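Putative lipoprotein (Bacteroides thetaiotaomicron, PDB 4Q1Z) is of unknown function but is a putative two-domain lipoprotein of the DUF4876 family from a gut Bacteroides. Local coordinates at residues 143-155 and 172-184. Residues are numbered along the deposited sequence; the frame is centred on the assembly and turned at random.
Sequences YLDGIYFANLTPG and YAYGERVWKFPGN
Y148 and K180 form a non-hydrogen-bonded antiparallel pair, their side chains side by side and pointing the same way. The Y148 ring carbon CD2 lies 3.7 Å from K180 CB and equally near V178 CG1. With Y148 CG anti to its carbonyl carbon (chi1 -66°), the ring follows the extended lysine chain, and a water in the ring plane joins Y148 OH to K180 NZ, weakly at the lysine end. Cutting Y148 back to an alanine is likely to leave the K180 chain without its flat neighbour and that water without its hydroxyl partner. F149 and W179 project from the other sheet face. F149 N to W179 O and W179 N to F149 O are both 2.8 Å and straight at the hydrogen; F149 N comes from above the W179 carbonyl plane. F181 lies beside the type II turn L144-I147: L144 CB sits over its ring centre, 4.3 Å from the centroid, and F181 N bonds I147 O. N151 ND2 reaches E176 OE2 in a long, weak bond, amide and carboxylate planes 85° apart, while N151 OD1 bonds Y257 OH. The chain turns at E176, so strand 172-175 crosses 148-152 at 88° and pairs with 299-303. In the larger mixed sheet, 148-152/177-180 lies between strands 265-269 and 238-245.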
loop_
_atom_site.group_PDB
_atom_site.type_symbol
_atom_site.label_atom_id
_atom_site.label_comp_id
_atom_site.label_asym_id
_atom_site.label_seq_id
_atom_site.Cartn_x
_atom_site.Cartn_y
_atom_site.Cartn_z
ATOM N N TYR A 143 10.452 -6.824 1.878
ATOM C CA TYR A 143 10.861 -6.703 3.271
ATOM C C TYR A 143 10.505 -5.340 3.804
ATOM O O TYR A 143 10.932 -4.324 3.249
ATOM C CB TYR A 143 12.349 -6.990 3.436
ATOM C CG TYR A 143 12.663 -8.457 3.262
ATOM C CD1 TYR A 143 12.607 -9.334 4.340
ATOM C CD2 TYR A 143 13.027 -8.969 2.022
ATOM C CE1 TYR A 143 12.929 -10.679 4.193
ATOM C CE2 TYR A 143 13.334 -10.316 1.860
ATOM C CZ TYR A 143 13.284 -11.170 2.948
ATOM O OH TYR A 143 13.570 -12.505 2.784
ATOM N N LEU A 144 9.713 -5.312 4.885
ATOM C CA LEU A 144 9.261 -4.066 5.512
ATOM C C LEU A 144 10.353 -3.354 6.301
ATOM O O LEU A 144 10.193 -2.182 6.610
ATOM C CB LEU A 144 8.079 -4.334 6.460
ATOM C CG LEU A 144 6.752 -4.743 5.840
ATOM C CD1 LEU A 144 5.842 -5.242 6.909
ATOM C CD2 LEU A 144 6.103 -3.578 5.079
ATOM N N ASP A 145 11.451 -4.033 6.612
ATOM C CA ASP A 145 12.545 -3.489 7.416
ATOM C C ASP A 145 12.987 -2.087 6.979
ATOM O O ASP A 145 13.336 -1.870 5.823
ATOM C CB ASP A 145 13.750 -4.435 7.370
ATOM C CG ASP A 145 13.431 -5.845 7.766
ATOM O OD1 ASP A 145 12.443 -6.392 7.251
ATOM O OD2 ASP A 145 14.168 -6.402 8.598
ATOM N N GLY A 146 12.965 -1.156 7.918
ATOM C CA GLY A 146 13.420 0.212 7.701
ATOM C C GLY A 146 12.614 1.107 6.786
ATOM O O GLY A 146 13.080 2.210 6.471
ATOM N N ILE A 147 11.425 0.636 6.316
ATOM C CA ILE A 147 10.519 1.439 5.498
ATOM C C ILE A 147 9.917 2.460 6.462
ATOM O O ILE A 147 9.694 2.141 7.638
ATOM C CB ILE A 147 9.470 0.577 4.746
ATOM C CG1 ILE A 147 10.112 -0.094 3.512
ATOM C CG2 ILE A 147 8.245 1.410 4.320
ATOM C CD1 ILE A 147 9.281 -1.098 2.844
ATOM N N TYR A 148 9.730 3.701 5.983
ATOM C CA TYR A 148 9.220 4.801 6.783
ATOM C C TYR A 148 7.738 4.999 6.623
ATOM O O TYR A 148 7.174 4.676 5.583
ATOM C CB TYR A 148 9.925 6.087 6.377
ATOM C CG TYR A 148 11.393 6.109 6.708
ATOM C CD1 TYR A 148 12.336 5.626 5.808
ATOM C CD2 TYR A 148 11.846 6.610 7.926
ATOM C CE1 TYR A 148 13.692 5.628 6.115
ATOM C CE2 TYR A 148 13.198 6.606 8.250
ATOM C CZ TYR A 148 14.121 6.122 7.337
ATOM O OH TYR A 148 15.463 6.111 7.648
ATOM N N PHE A 149 7.125 5.578 7.660
ATOM C CA PHE A 149 5.733 5.981 7.774
ATOM C C PHE A 149 5.707 7.391 8.276
ATOM O O PHE A 149 6.322 7.663 9.305
ATOM C CB PHE A 149 4.956 5.056 8.749
ATOM C CG PHE A 149 3.499 5.418 8.907
ATOM C CD1 PHE A 149 3.114 6.545 9.644
ATOM C CD2 PHE A 149 2.504 4.625 8.340
ATOM C CE1 PHE A 149 1.772 6.925 9.733
ATOM C CE2 PHE A 149 1.151 4.971 8.478
ATOM C CZ PHE A 149 0.796 6.125 9.168
ATOM N N ALA A 150 4.942 8.268 7.610
ATOM C CA ALA A 150 4.767 9.647 8.034
ATOM C C ALA A 150 3.344 10.171 7.767
ATOM O O ALA A 150 2.649 9.705 6.853
ATOM C CB ALA A 150 5.784 10.549 7.321
ATOM N N ASN A 151 2.934 11.159 8.582
ATOM C CA ASN A 151 1.731 11.960 8.375
ATOM C C ASN A 151 2.247 13.336 7.952
ATOM O O ASN A 151 3.317 13.759 8.397
ATOM C CB ASN A 151 0.783 12.000 9.591
ATOM C CG ASN A 151 1.260 12.815 10.761
ATOM O OD1 ASN A 151 2.166 12.418 11.474
ATOM N ND2 ASN A 151 0.648 13.965 10.993
ATOM N N LEU A 152 1.570 13.981 7.028
ATOM C CA LEU A 152 2.069 15.260 6.529
ATOM C C LEU A 152 1.401 16.420 7.225
ATOM O O LEU A 152 0.334 16.261 7.806
ATOM C CB LEU A 152 1.892 15.408 4.979
ATOM C CG LEU A 152 2.221 14.228 4.044
ATOM C CD1 LEU A 152 1.997 14.632 2.644
ATOM C CD2 LEU A 152 3.671 13.761 4.177
ATOM N N THR A 153 2.024 17.601 7.110
ATOM C CA THR A 153 1.519 18.872 7.610
ATOM C C THR A 153 0.857 19.681 6.448
ATOM O O THR A 153 1.326 19.580 5.303
ATOM C CB THR A 153 2.651 19.678 8.272
ATOM O OG1 THR A 153 2.079 20.762 9.023
ATOM C CG2 THR A 153 3.659 20.219 7.276
ATOM N N PRO A 154 -0.171 20.539 6.707
ATOM C CA PRO A 154 -0.908 20.760 7.981
ATOM C C PRO A 154 -1.617 19.481 8.421
ATOM O O PRO A 154 -2.247 18.862 7.571
ATOM C CB PRO A 154 -1.919 21.870 7.606
ATOM C CG PRO A 154 -1.338 22.517 6.378
ATOM C CD PRO A 154 -0.737 21.377 5.633
ATOM N N GLY A 155 -1.450 19.071 9.692
ATOM C CA GLY A 155 -2.072 17.885 10.288
ATOM C C GLY A 155 -3.517 17.704 9.875
ATOM O O GLY A 155 -3.878 16.658 9.343
ATOM N N TYR A 172 9.415 17.638 -2.728
ATOM C CA TYR A 172 9.094 17.078 -1.416
ATOM C C TYR A 172 7.663 17.278 -0.928
ATOM O O TYR A 172 6.970 18.235 -1.304
ATOM C CB TYR A 172 9.998 17.715 -0.329
ATOM C CG TYR A 172 11.479 17.749 -0.623
ATOM C CD1 TYR A 172 12.301 16.680 -0.289
ATOM C CD2 TYR A 172 12.077 18.888 -1.157
ATOM C CE1 TYR A 172 13.675 16.716 -0.536
ATOM C CE2 TYR A 172 13.445 18.928 -1.432
ATOM C CZ TYR A 172 14.244 17.846 -1.101
ATOM O OH TYR A 172 15.600 17.900 -1.314
ATOM N N ALA A 173 7.275 16.358 -0.027
ATOM C CA ALA A 173 6.130 16.335 0.859
ATOM C C ALA A 173 6.719 16.725 2.240
ATOM O O ALA A 173 7.923 16.550 2.460
ATOM C CB ALA A 173 5.487 14.954 0.865
ATOM N N TYR A 174 5.936 17.330 3.122
ATOM C CA TYR A 174 6.482 17.820 4.389
ATOM C C TYR A 174 5.830 17.120 5.575
ATOM O O TYR A 174 4.639 17.280 5.812
ATOM C CB TYR A 174 6.331 19.348 4.439
ATOM C CG TYR A 174 7.147 20.014 3.347
ATOM C CD1 TYR A 174 6.631 20.176 2.061
ATOM C CD2 TYR A 174 8.449 20.445 3.587
ATOM C CE1 TYR A 174 7.403 20.717 1.036
ATOM C CE2 TYR A 174 9.229 20.989 2.569
ATOM C CZ TYR A 174 8.694 21.147 1.302
ATOM O OH TYR A 174 9.446 21.731 0.313
ATOM N N GLY A 175 6.624 16.286 6.248
ATOM C CA GLY A 175 6.179 15.441 7.352
ATOM C C GLY A 175 6.174 16.103 8.710
ATOM O O GLY A 175 7.131 16.804 9.079
ATOM N N GLU A 176 5.074 15.864 9.451
ATOM C CA GLU A 176 4.839 16.325 10.809
ATOM C C GLU A 176 5.629 15.406 11.763
ATOM O O GLU A 176 6.491 15.889 12.519
ATOM C CB GLU A 176 3.337 16.317 11.109
ATOM C CG GLU A 176 2.979 16.953 12.439
ATOM C CD GLU A 176 1.605 16.567 12.935
ATOM O OE1 GLU A 176 0.622 17.195 12.482
ATOM O OE2 GLU A 176 1.505 15.620 13.751
ATOM N N ARG A 177 5.345 14.068 11.687
ATOM C CA ARG A 177 6.014 12.994 12.445
ATOM C C ARG A 177 6.374 11.840 11.489
ATOM O O ARG A 177 5.627 11.552 10.558
ATOM C CB ARG A 177 5.170 12.496 13.639
ATOM C CG ARG A 177 6.030 11.786 14.682
ATOM C CD ARG A 177 5.236 11.171 15.810
ATOM N NE ARG A 177 4.485 12.159 16.593
ATOM C CZ ARG A 177 4.925 12.734 17.713
ATOM N NH1 ARG A 177 6.131 12.447 18.187
ATOM N NH2 ARG A 177 4.167 13.609 18.357
ATOM N N VAL A 178 7.554 11.247 11.687
ATOM C CA VAL A 178 8.128 10.153 10.876
ATOM C C VAL A 178 8.505 8.984 11.808
ATOM O O VAL A 178 9.089 9.188 12.876
ATOM C CB VAL A 178 9.372 10.592 10.014
ATOM C CG1 VAL A 178 9.744 9.520 8.997
ATOM C CG2 VAL A 178 9.169 11.958 9.332
ATOM N N TRP A 179 8.107 7.780 11.412
ATOM C CA TRP A 179 8.404 6.504 12.053
ATOM C C TRP A 179 9.048 5.606 11.016
ATOM O O TRP A 179 8.957 5.884 9.814
ATOM C CB TRP A 179 7.127 5.819 12.604
ATOM C CG TRP A 179 6.329 6.609 13.587
ATOM C CD1 TRP A 179 5.355 7.531 13.306
ATOM C CD2 TRP A 179 6.349 6.467 15.016
ATOM N NE1 TRP A 179 4.831 8.030 14.477
ATOM C CE2 TRP A 179 5.385 7.353 15.540
ATOM C CE3 TRP A 179 7.092 5.671 15.910
ATOM C CZ2 TRP A 179 5.117 7.437 16.920
ATOM C CZ3 TRP A 179 6.877 5.810 17.277
ATOM C CH2 TRP A 179 5.890 6.675 17.767
ATOM N N LYS A 180 9.674 4.518 11.466
ATOM C CA LYS A 180 10.204 3.496 10.567
ATOM C C LYS A 180 9.983 2.123 11.167
ATOM O O LYS A 180 9.801 1.973 12.376
ATOM C CB LYS A 180 11.680 3.718 10.158
ATOM C CG LYS A 180 12.750 3.397 11.183
ATOM C CD LYS A 180 14.102 3.594 10.532
ATOM C CE LYS A 180 15.221 3.592 11.532
ATOM N NZ LYS A 180 16.544 3.682 10.862
ATOM N N PHE A 181 9.973 1.121 10.318
ATOM C CA PHE A 181 9.868 -0.240 10.791
ATOM C C PHE A 181 11.232 -0.627 11.347
ATOM O O PHE A 181 12.251 -0.271 10.734
ATOM C CB PHE A 181 9.450 -1.186 9.640
ATOM C CG PHE A 181 7.991 -1.122 9.246
ATOM C CD1 PHE A 181 7.049 -1.934 9.868
ATOM C CD2 PHE A 181 7.565 -0.283 8.217
ATOM C CE1 PHE A 181 5.706 -1.899 9.485
ATOM C CE2 PHE A 181 6.216 -0.267 7.812
ATOM C CZ PHE A 181 5.296 -1.057 8.470
ATOM N N PRO A 182 11.299 -1.372 12.480
ATOM C CA PRO A 182 12.608 -1.904 12.928
ATOM C C PRO A 182 13.091 -3.035 11.981
ATOM O O PRO A 182 12.460 -3.297 10.950
ATOM C CB PRO A 182 12.304 -2.412 14.341
ATOM C CG PRO A 182 10.866 -2.761 14.323
ATOM C CD PRO A 182 10.189 -1.873 13.323
ATOM N N GLY A 183 14.191 -3.699 12.324
ATOM C CA GLY A 183 14.722 -4.794 11.514
ATOM C C GLY A 183 16.020 -4.486 10.797
ATOM O O GLY A 183 16.233 -3.363 10.325
ATOM N N ASN A 184 16.887 -5.507 10.698
ATOM C CA ASN A 184 18.235 -5.465 10.107
ATOM C C ASN A 184 18.212 -5.392 8.565
ATOM O O ASN A 184 19.213 -5.002 7.961
ATOM C CB ASN A 184 19.068 -6.700 10.564
ATOM C CG ASN A 184 18.767 -8.012 9.830
ATOM O OD1 ASN A 184 17.610 -8.395 9.584
ATOM N ND2 ASN A 184 19.814 -8.739 9.459
HETATM O O HOH W 1 15.366 2.754 7.723
HETATM O O HOH W 2 16.423 7.123 10.246
#